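Local coordinates for protein putative phosphatase (Clostridium difficile, PDB 3SD7) that probably acts as a phosphatase of the haloacid dehalogenase-like hydrolase superfamily, although its physiological substrate is not known, at residues Y29-F34 and C179-K184; K116-M121 and E230-I235; Y155-N160 and I172-D177. One frame throughout, in Å; residues are numbered along the deposited sequence. Where two conformers were deposited one is given.

Interaction 1 (Y29-F34 and C179-K184); sequences YEIVLF and CNVKDK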
# COMPACT_ATOMS: atom_id res chain seq x y z
N TYR A 29 -22.01 1.12 1.30
CA TYR A 29 -20.99 0.08 1.40
C TYR A 29 -20.80 -0.41 2.84
O TYR A 29 -20.60 0.39 3.74
CB TYR A 29 -19.67 0.58 0.86
CG TYR A 29 -19.76 1.04 -0.57
CD1 TYR A 29 -19.75 0.14 -1.61
CD2 TYR A 29 -19.86 2.39 -0.88
CE1 TYR A 29 -19.83 0.55 -2.92
CE2 TYR A 29 -19.93 2.82 -2.20
CZ TYR A 29 -19.93 1.90 -3.21
OH TYR A 29 -20.01 2.31 -4.51
N GLU A 30 -20.80 -1.71 3.03
CA GLU A 30 -20.67 -2.30 4.37
C GLU A 30 -19.28 -2.88 4.66
O GLU A 30 -18.93 -3.07 5.83
CB GLU A 30 -21.72 -3.37 4.54
CG GLU A 30 -23.13 -2.84 4.38
CD GLU A 30 -24.19 -3.94 4.39
OE1 GLU A 30 -23.87 -5.10 4.74
OE2 GLU A 30 -25.35 -3.62 4.04
N ILE A 31 -18.54 -3.20 3.61
CA ILE A 31 -17.20 -3.77 3.71
C ILE A 31 -16.27 -2.86 2.89
O ILE A 31 -16.49 -2.68 1.69
CB ILE A 31 -17.15 -5.25 3.18
CG1 ILE A 31 -18.11 -6.15 4.00
CG2 ILE A 31 -15.69 -5.77 3.18
CD1 ILE A 31 -18.10 -7.64 3.57
N VAL A 32 -15.23 -2.32 3.52
CA VAL A 32 -14.31 -1.40 2.85
C VAL A 32 -12.91 -1.95 2.97
O VAL A 32 -12.42 -2.21 4.08
CB VAL A 32 -14.33 -0.01 3.47
CG1 VAL A 32 -13.47 0.98 2.65
CG2 VAL A 32 -15.79 0.51 3.62
N LEU A 33 -12.29 -2.19 1.82
CA LEU A 33 -10.94 -2.68 1.77
C LEU A 33 -10.01 -1.52 1.45
O LEU A 33 -10.34 -0.64 0.65
CB LEU A 33 -10.76 -3.73 0.69
CG LEU A 33 -11.40 -5.08 0.88
CD1 LEU A 33 -12.90 -5.01 0.78
CD2 LEU A 33 -10.81 -6.07 -0.14
N PHE A 34 -8.84 -1.52 2.09
CA PHE A 34 -7.83 -0.54 1.86
C PHE A 34 -6.47 -1.15 1.50
O PHE A 34 -6.07 -2.13 2.10
CB PHE A 34 -7.56 0.31 3.13
CG PHE A 34 -8.69 1.19 3.54
CD1 PHE A 34 -8.69 2.54 3.18
CD2 PHE A 34 -9.71 0.71 4.36
CE1 PHE A 34 -9.70 3.37 3.58
CE2 PHE A 34 -10.74 1.57 4.77
CZ PHE A 34 -10.72 2.88 4.37
N CYS A 179 -14.55 -13.14 5.18
CA CYS A 179 -15.75 -12.47 5.66
C CYS A 179 -17.00 -13.18 5.25
O CYS A 179 -18.08 -12.78 5.69
CB CYS A 179 -15.81 -11.05 5.16
SG CYS A 179 -14.49 -10.01 5.90
N ASN A 180 -16.85 -14.22 4.42
CA ASN A 180 -17.95 -15.01 3.92
C ASN A 180 -18.95 -14.07 3.29
O ASN A 180 -20.11 -14.06 3.66
CB ASN A 180 -18.61 -15.79 5.05
CG ASN A 180 -17.65 -16.78 5.71
OD1 ASN A 180 -16.93 -17.52 5.03
ND2 ASN A 180 -17.65 -16.80 7.04
N VAL A 181 -18.48 -13.24 2.36
CA VAL A 181 -19.35 -12.27 1.69
C VAL A 181 -20.23 -12.87 0.62
O VAL A 181 -19.77 -13.72 -0.15
CB VAL A 181 -18.52 -11.20 1.00
CG1 VAL A 181 -19.43 -10.31 0.12
CG2 VAL A 181 -17.78 -10.37 2.02
N LYS A 182 -21.49 -12.43 0.59
CA LYS A 182 -22.42 -12.78 -0.47
C LYS A 182 -22.75 -11.56 -1.33
O LYS A 182 -22.64 -11.63 -2.56
CB LYS A 182 -23.72 -13.34 0.09
CG LYS A 182 -24.93 -13.16 -0.86
CD LYS A 182 -24.77 -13.87 -2.23
CE LYS A 182 -25.93 -13.54 -3.19
NZ LYS A 182 -25.94 -14.38 -4.42
N ASP A 183 -23.17 -10.44 -0.71
CA ASP A 183 -23.54 -9.26 -1.51
C ASP A 183 -22.34 -8.43 -1.81
O ASP A 183 -22.04 -7.46 -1.08
CB ASP A 183 -24.61 -8.39 -0.84
CG ASP A 183 -25.15 -7.28 -1.78
OD1 ASP A 183 -24.68 -7.15 -2.94
OD2 ASP A 183 -26.06 -6.53 -1.37
N LYS A 184 -21.66 -8.76 -2.92
CA LYS A 184 -20.48 -7.99 -3.31
C LYS A 184 -20.82 -6.54 -3.66
O LYS A 184 -19.94 -5.72 -3.70
CB LYS A 184 -19.66 -8.67 -4.43
CG LYS A 184 -18.71 -9.74 -3.90
CD LYS A 184 -18.42 -10.88 -4.89
CE LYS A 184 -17.62 -10.44 -6.06
NZ LYS A 184 -17.22 -11.61 -6.91
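Ile31 reaches from the first residue of the central strand 31-34 toward Val181, and the two aliphatic side chains run past one another in opposite directions. The touching branches are the delta methyl CD1 of Ile31 and CG2 of Val181. Their modelled separation is too short for two carbons, so the pair shows where the groups meet but not how tightly they press. In Ile31 the CG1 branch lies beside the backbone N (chi1 -60°), and the extended chi2 of -179° carries CD1 outward to the connecting loop instead of folding it back over the strand. In Val181, CG1 is anti to the backbone N, which leaves CG2 as the branch that faces Ile31. Cys179 also takes part, Ile31 CD1 lying 4.4 Å from Cys179 CB. Between these two partners the chain turns at Asn180, whose positive phi closes a Schellman motif at the C-terminal end of helix 168-179, and both neighbours direct their CB atoms toward the strand. Leu176 of that helix touches both Ile31 and Val181, while the backbone of Ile31 is hydrogen-bonded to Lys186 and to Ile188, the latter in the neighbouring strand 187-191. The contact across the two segments is purely apolar, so its strength should come from excluding water and not from directed bonds, which fits a small, partly buried apolar patch at the end of the sheet.

Interaction 2 (K116-M121 and E230-I235); sequences KEILEM and ENVESI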
# COMPACT_ATOMS: atom_id res chain seq x y z
N LYS A 116 -6.61 8.46 10.57
CA LYS A 116 -7.06 7.81 11.81
C LYS A 116 -8.52 8.20 12.11
O LYS A 116 -9.34 7.35 12.44
CB LYS A 116 -6.11 8.08 12.97
CG LYS A 116 -6.35 7.18 14.16
CD LYS A 116 -5.37 7.48 15.28
CE LYS A 116 -5.41 6.39 16.33
NZ LYS A 116 -6.78 6.15 16.86
N GLU A 117 -8.84 9.49 11.98
CA GLU A 117 -10.21 9.98 12.17
C GLU A 117 -11.21 9.29 11.24
O GLU A 117 -12.28 8.88 11.69
CB GLU A 117 -10.30 11.51 11.97
CG GLU A 117 -11.76 11.99 11.71
CD GLU A 117 -11.86 13.46 11.30
OE1 GLU A 117 -11.37 14.30 12.07
OE2 GLU A 117 -12.46 13.75 10.23
N ILE A 118 -10.90 9.15 9.95
CA ILE A 118 -11.88 8.55 9.06
C ILE A 118 -12.05 7.06 9.37
O ILE A 118 -13.17 6.56 9.34
CB ILE A 118 -11.64 8.82 7.54
CG1 ILE A 118 -10.55 7.97 7.01
CG2 ILE A 118 -11.50 10.35 7.23
CD1 ILE A 118 -11.02 6.57 6.72
N LEU A 119 -10.96 6.37 9.71
CA LEU A 119 -11.09 4.95 10.09
C LEU A 119 -11.98 4.82 11.31
O LEU A 119 -12.84 3.94 11.34
CB LEU A 119 -9.75 4.31 10.38
CG LEU A 119 -8.84 4.23 9.15
CD1 LEU A 119 -7.48 3.71 9.56
CD2 LEU A 119 -9.44 3.36 8.03
N GLU A 120 -11.77 5.68 12.31
CA GLU A 120 -12.59 5.68 13.55
C GLU A 120 -14.07 5.94 13.19
O GLU A 120 -14.96 5.26 13.69
CB GLU A 120 -12.08 6.76 14.51
CG GLU A 120 -10.73 6.41 15.18
CD GLU A 120 -10.08 7.54 15.99
OE1 GLU A 120 -10.47 8.73 15.91
OE2 GLU A 120 -9.13 7.21 16.72
N MET A 121 -14.32 6.87 12.27
CA MET A 121 -15.69 7.18 11.85
C MET A 121 -16.36 6.00 11.16
O MET A 121 -17.52 5.68 11.41
CB MET A 121 -15.70 8.43 10.97
CG MET A 121 -15.37 9.69 11.76
SD MET A 121 -15.20 11.10 10.67
CE MET A 121 -16.79 11.02 9.87
N GLU A 230 -9.25 13.45 -4.04
CA GLU A 230 -7.99 14.16 -3.90
C GLU A 230 -7.35 13.99 -2.53
O GLU A 230 -6.13 13.93 -2.42
CB GLU A 230 -8.16 15.67 -4.20
CG GLU A 230 -8.05 16.08 -5.66
CD GLU A 230 -6.60 16.17 -6.17
OE1 GLU A 230 -5.70 15.47 -5.63
OE2 GLU A 230 -6.35 16.95 -7.12
N ASN A 231 -8.17 13.88 -1.49
CA ASN A 231 -7.66 13.84 -0.14
C ASN A 231 -8.40 12.85 0.73
O ASN A 231 -9.44 12.31 0.34
CB ASN A 231 -7.73 15.25 0.44
CG ASN A 231 -9.08 15.88 0.26
OD1 ASN A 231 -10.09 15.33 0.68
ND2 ASN A 231 -9.11 17.07 -0.37
N VAL A 232 -7.82 12.59 1.88
CA VAL A 232 -8.35 11.63 2.84
C VAL A 232 -9.76 11.99 3.29
O VAL A 232 -10.65 11.13 3.32
CB VAL A 232 -7.38 11.48 4.03
CG1 VAL A 232 -8.03 10.72 5.19
CG2 VAL A 232 -6.07 10.82 3.57
N GLU A 233 -9.97 13.25 3.65
CA GLU A 233 -11.28 13.68 4.14
C GLU A 233 -12.43 13.39 3.17
O GLU A 233 -13.55 13.11 3.60
CB GLU A 233 -11.27 15.18 4.52
CG GLU A 233 -10.57 15.51 5.87
CD GLU A 233 -11.25 14.91 7.12
OE1 GLU A 233 -10.74 15.13 8.24
OE2 GLU A 233 -12.28 14.22 6.99
N SER A 234 -12.15 13.47 1.87
CA SER A 234 -13.18 13.19 0.87
C SER A 234 -13.68 11.74 0.86
O SER A 234 -14.73 11.46 0.30
CB SER A 234 -12.70 13.59 -0.52
OG SER A 234 -12.61 14.99 -0.62
N ILE A 235 -12.90 10.81 1.43
CA ILE A 235 -13.34 9.41 1.53
C ILE A 235 -14.69 9.31 2.30
O ILE A 235 -15.57 8.54 1.90
CB ILE A 235 -12.25 8.53 2.19
CG1 ILE A 235 -11.05 8.42 1.23
CG2 ILE A 235 -12.78 7.13 2.53
CD1 ILE A 235 -9.80 7.79 1.82
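The carboxylates of Glu117 and Glu233 come together with their planes 54° apart, the two side chains crossing at about a right angle. Glu117 OE2 lies essentially in the plane of the Glu233 carboxylate, in front of its two-oxygen edge, 3.0 Å from Glu233 OE1 and 3.3 Å from Glu233 OE2. Both Glu233 oxygens, in turn, lie off the Glu117 plane, on one face of it. Ile118 CG2 stands to one side of the Glu233 carboxylate plane, out beyond OE2, 4.0 Å from that oxygen. The setting is the Rossmann-like core of the HAD fold, where helix 115-124 meets the loop that joins the last strand of the parallel sheet, 227-229, to the C-terminal helix 235-239. The two acids are both acceptors as modelled, so their proximity would be unfavourable if both were fully charged; a shared proton or nearby positive charge could ease it. Lys236 forms a salt bridge with Glu233 OE2 and also touches the side chains of Glu117 and Ile118. Glu233 bends at chi2 to bring its carboxylate back to the helix. Beneath the acids lies the apolar part: Ile118 CG2 meets Val232 CG1 at 4.0 Å. Ile118 holds CG1 between its backbone N and carbonyl carbon (chi1 77°), which places CG2 beside the backbone N, facing the loop. Met115 covers Val232 from the same helix. The loop is braced by a type I beta turn from Val232 to Ile235 and by an Asx motif: Asn231 OD1 accepts from Ser234 N at 3.0 Å, nearly along the C=O axis (167°), and from Ser234 OG at 2.9 Å.

Interaction 3 (Y155-N160 and I172-D177); sequences YIAGSN and IQYVLD
Aliphatic packing centres on Val175, whose CG2 methyl is directed at the strand and touches two of its residues. It lies 3.8 Å from Tyr155 CB and 4.1 Å from Ala157 CB, and so spans Tyr155 and Ala157, two residues apart, which both direct CB toward the helix. Ile156, between them, directs its CB away. Tyr155 meets the valine through CB alone; its ring, with CG beside the backbone N (chi1 -62°), points away from this methyl, toward Cys179. Strand 155-159 and helix 168-179 form the first half of a beta-alpha-beta crossover in the parallel sheet of the HAD core. The chain leaves an edge strand, returns along the helix and enters strand 187-191, and the short segments accordingly run nearly antiparallel, at 154°, with their axes 8.7 Å apart. Val175 also touches Leu33 and Leu130, which places it over the neighbouring strands as well. The aromatic contact is made by Tyr174 at the outer side of the helix. Ala157 CB lies at the edge of the Tyr174 ring, near its plane, 3.8 Å from CD2 and 4.1 Å from CE2. The tyrosine holds CG anti to its own backbone nitrogen (chi1 173°), which swings the ring alongside the strand. Backbone bonding serves the sheet instead: Ala157 pairs with Val131 and Thr133 of strand 128-133.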
# COMPACT_ATOMS: atom_id res chain seq x y z
N TYR A 155 -9.51 -7.97 9.32
CA TYR A 155 -8.47 -8.82 8.74
C TYR A 155 -7.49 -7.95 7.99
O TYR A 155 -7.86 -6.91 7.41
CB TYR A 155 -9.05 -9.86 7.80
CG TYR A 155 -10.00 -10.83 8.45
CD1 TYR A 155 -9.56 -11.68 9.45
CD2 TYR A 155 -11.32 -10.87 8.08
CE1 TYR A 155 -10.44 -12.58 10.05
CE2 TYR A 155 -12.20 -11.73 8.67
CZ TYR A 155 -11.77 -12.59 9.65
OH TYR A 155 -12.65 -13.45 10.26
N ILE A 156 -6.24 -8.39 7.99
CA ILE A 156 -5.14 -7.70 7.30
C ILE A 156 -4.45 -8.78 6.50
O ILE A 156 -3.99 -9.79 7.09
CB ILE A 156 -4.17 -7.05 8.29
CG1 ILE A 156 -4.86 -5.90 9.05
CG2 ILE A 156 -2.88 -6.58 7.58
CD1 ILE A 156 -4.13 -5.49 10.36
N ALA A 157 -4.42 -8.61 5.18
CA ALA A 157 -3.83 -9.55 4.24
C ALA A 157 -2.84 -8.90 3.29
O ALA A 157 -3.19 -8.00 2.53
CB ALA A 157 -4.91 -10.24 3.42
N GLY A 158 -1.60 -9.38 3.36
CA GLY A 158 -0.52 -8.98 2.48
C GLY A 158 0.14 -10.19 1.87
O GLY A 158 -0.45 -11.29 1.79
N SER A 159 1.36 -10.01 1.41
CA SER A 159 2.13 -11.08 0.83
C SER A 159 3.00 -11.75 1.90
O SER A 159 3.08 -11.32 3.04
CB SER A 159 3.00 -10.54 -0.30
OG SER A 159 3.82 -9.50 0.16
N ASN A 160 3.66 -12.83 1.51
CA ASN A 160 4.54 -13.53 2.43
C ASN A 160 5.91 -12.87 2.39
O ASN A 160 6.30 -12.34 1.35
CB ASN A 160 4.63 -15.01 2.07
CG ASN A 160 3.37 -15.77 2.43
OD1 ASN A 160 2.51 -15.27 3.18
ND2 ASN A 160 3.25 -16.99 1.91
N ILE A 172 -7.43 -9.49 -2.45
CA ILE A 172 -8.81 -9.01 -2.29
C ILE A 172 -9.76 -10.19 -2.12
O ILE A 172 -10.56 -10.23 -1.19
CB ILE A 172 -9.27 -8.15 -3.50
CG1 ILE A 172 -8.48 -6.83 -3.54
CG2 ILE A 172 -10.76 -7.85 -3.40
CD1 ILE A 172 -8.72 -5.99 -4.82
N GLN A 173 -9.64 -11.17 -3.00
CA GLN A 173 -10.50 -12.34 -2.90
C GLN A 173 -10.28 -13.07 -1.57
O GLN A 173 -11.24 -13.51 -0.94
CB GLN A 173 -10.24 -13.31 -4.04
CG GLN A 173 -11.21 -14.48 -4.05
CD GLN A 173 -12.65 -14.04 -4.33
OE1 GLN A 173 -13.54 -14.20 -3.49
NE2 GLN A 173 -12.85 -13.43 -5.46
N TYR A 174 -9.02 -13.22 -1.18
CA TYR A 174 -8.70 -13.92 0.08
C TYR A 174 -9.40 -13.27 1.27
O TYR A 174 -10.01 -13.94 2.08
CB TYR A 174 -7.16 -13.96 0.31
CG TYR A 174 -6.78 -14.51 1.68
CD1 TYR A 174 -6.84 -15.87 1.95
CD2 TYR A 174 -6.40 -13.66 2.71
CE1 TYR A 174 -6.51 -16.36 3.22
CE2 TYR A 174 -6.08 -14.15 3.97
CZ TYR A 174 -6.13 -15.48 4.22
OH TYR A 174 -5.79 -15.93 5.49
N VAL A 175 -9.35 -11.94 1.35
CA VAL A 175 -9.88 -11.26 2.49
C VAL A 175 -11.42 -11.25 2.48
O VAL A 175 -12.04 -11.39 3.53
CB VAL A 175 -9.13 -9.89 2.64
CG1 VAL A 175 -9.84 -8.79 1.88
CG2 VAL A 175 -8.91 -9.57 4.06
N LEU A 176 -12.04 -11.16 1.30
CA LEU A 176 -13.50 -11.30 1.21
C LEU A 176 -13.96 -12.71 1.58
O LEU A 176 -15.03 -12.90 2.19
CB LEU A 176 -14.01 -10.98 -0.20
CG LEU A 176 -13.95 -9.53 -0.61
CD1 LEU A 176 -14.54 -9.44 -2.02
CD2 LEU A 176 -14.71 -8.63 0.38
N ASP A 177 -13.17 -13.72 1.20
CA ASP A 177 -13.54 -15.08 1.53
C ASP A 177 -13.56 -15.25 3.06
O ASP A 177 -14.37 -16.00 3.56
CB ASP A 177 -12.64 -16.09 0.85
CG ASP A 177 -12.87 -16.18 -0.67
OD1 ASP A 177 -13.89 -15.67 -1.17
OD2 ASP A 177 -12.03 -16.79 -1.35

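How the interactions relate
Interactions 1 and 3 adjoin, their centres 12 Å apart, and both involve helix 168-179: interaction 3 packs it on the edge strand 155-159, and interaction 1 joins the loop after it to the central strand 31-34. Leu33 CD2 bridges them, 3.5 Å from Val175 CG1. The centre of interaction 2 is about 19 Å from that of interaction 1 and about 22 Å from that of interaction 3, but Leu119 on helix 115-124 touches Phe34. Along the chain, interaction 3 falls wholly between the segments of interaction 1, whereas interactions 1 and 2 alternate. All three belong to the core built on the parallel sheet, where Asp37, following strand 31-34, and Asp192, following strand 187-191, bind the sodium ion.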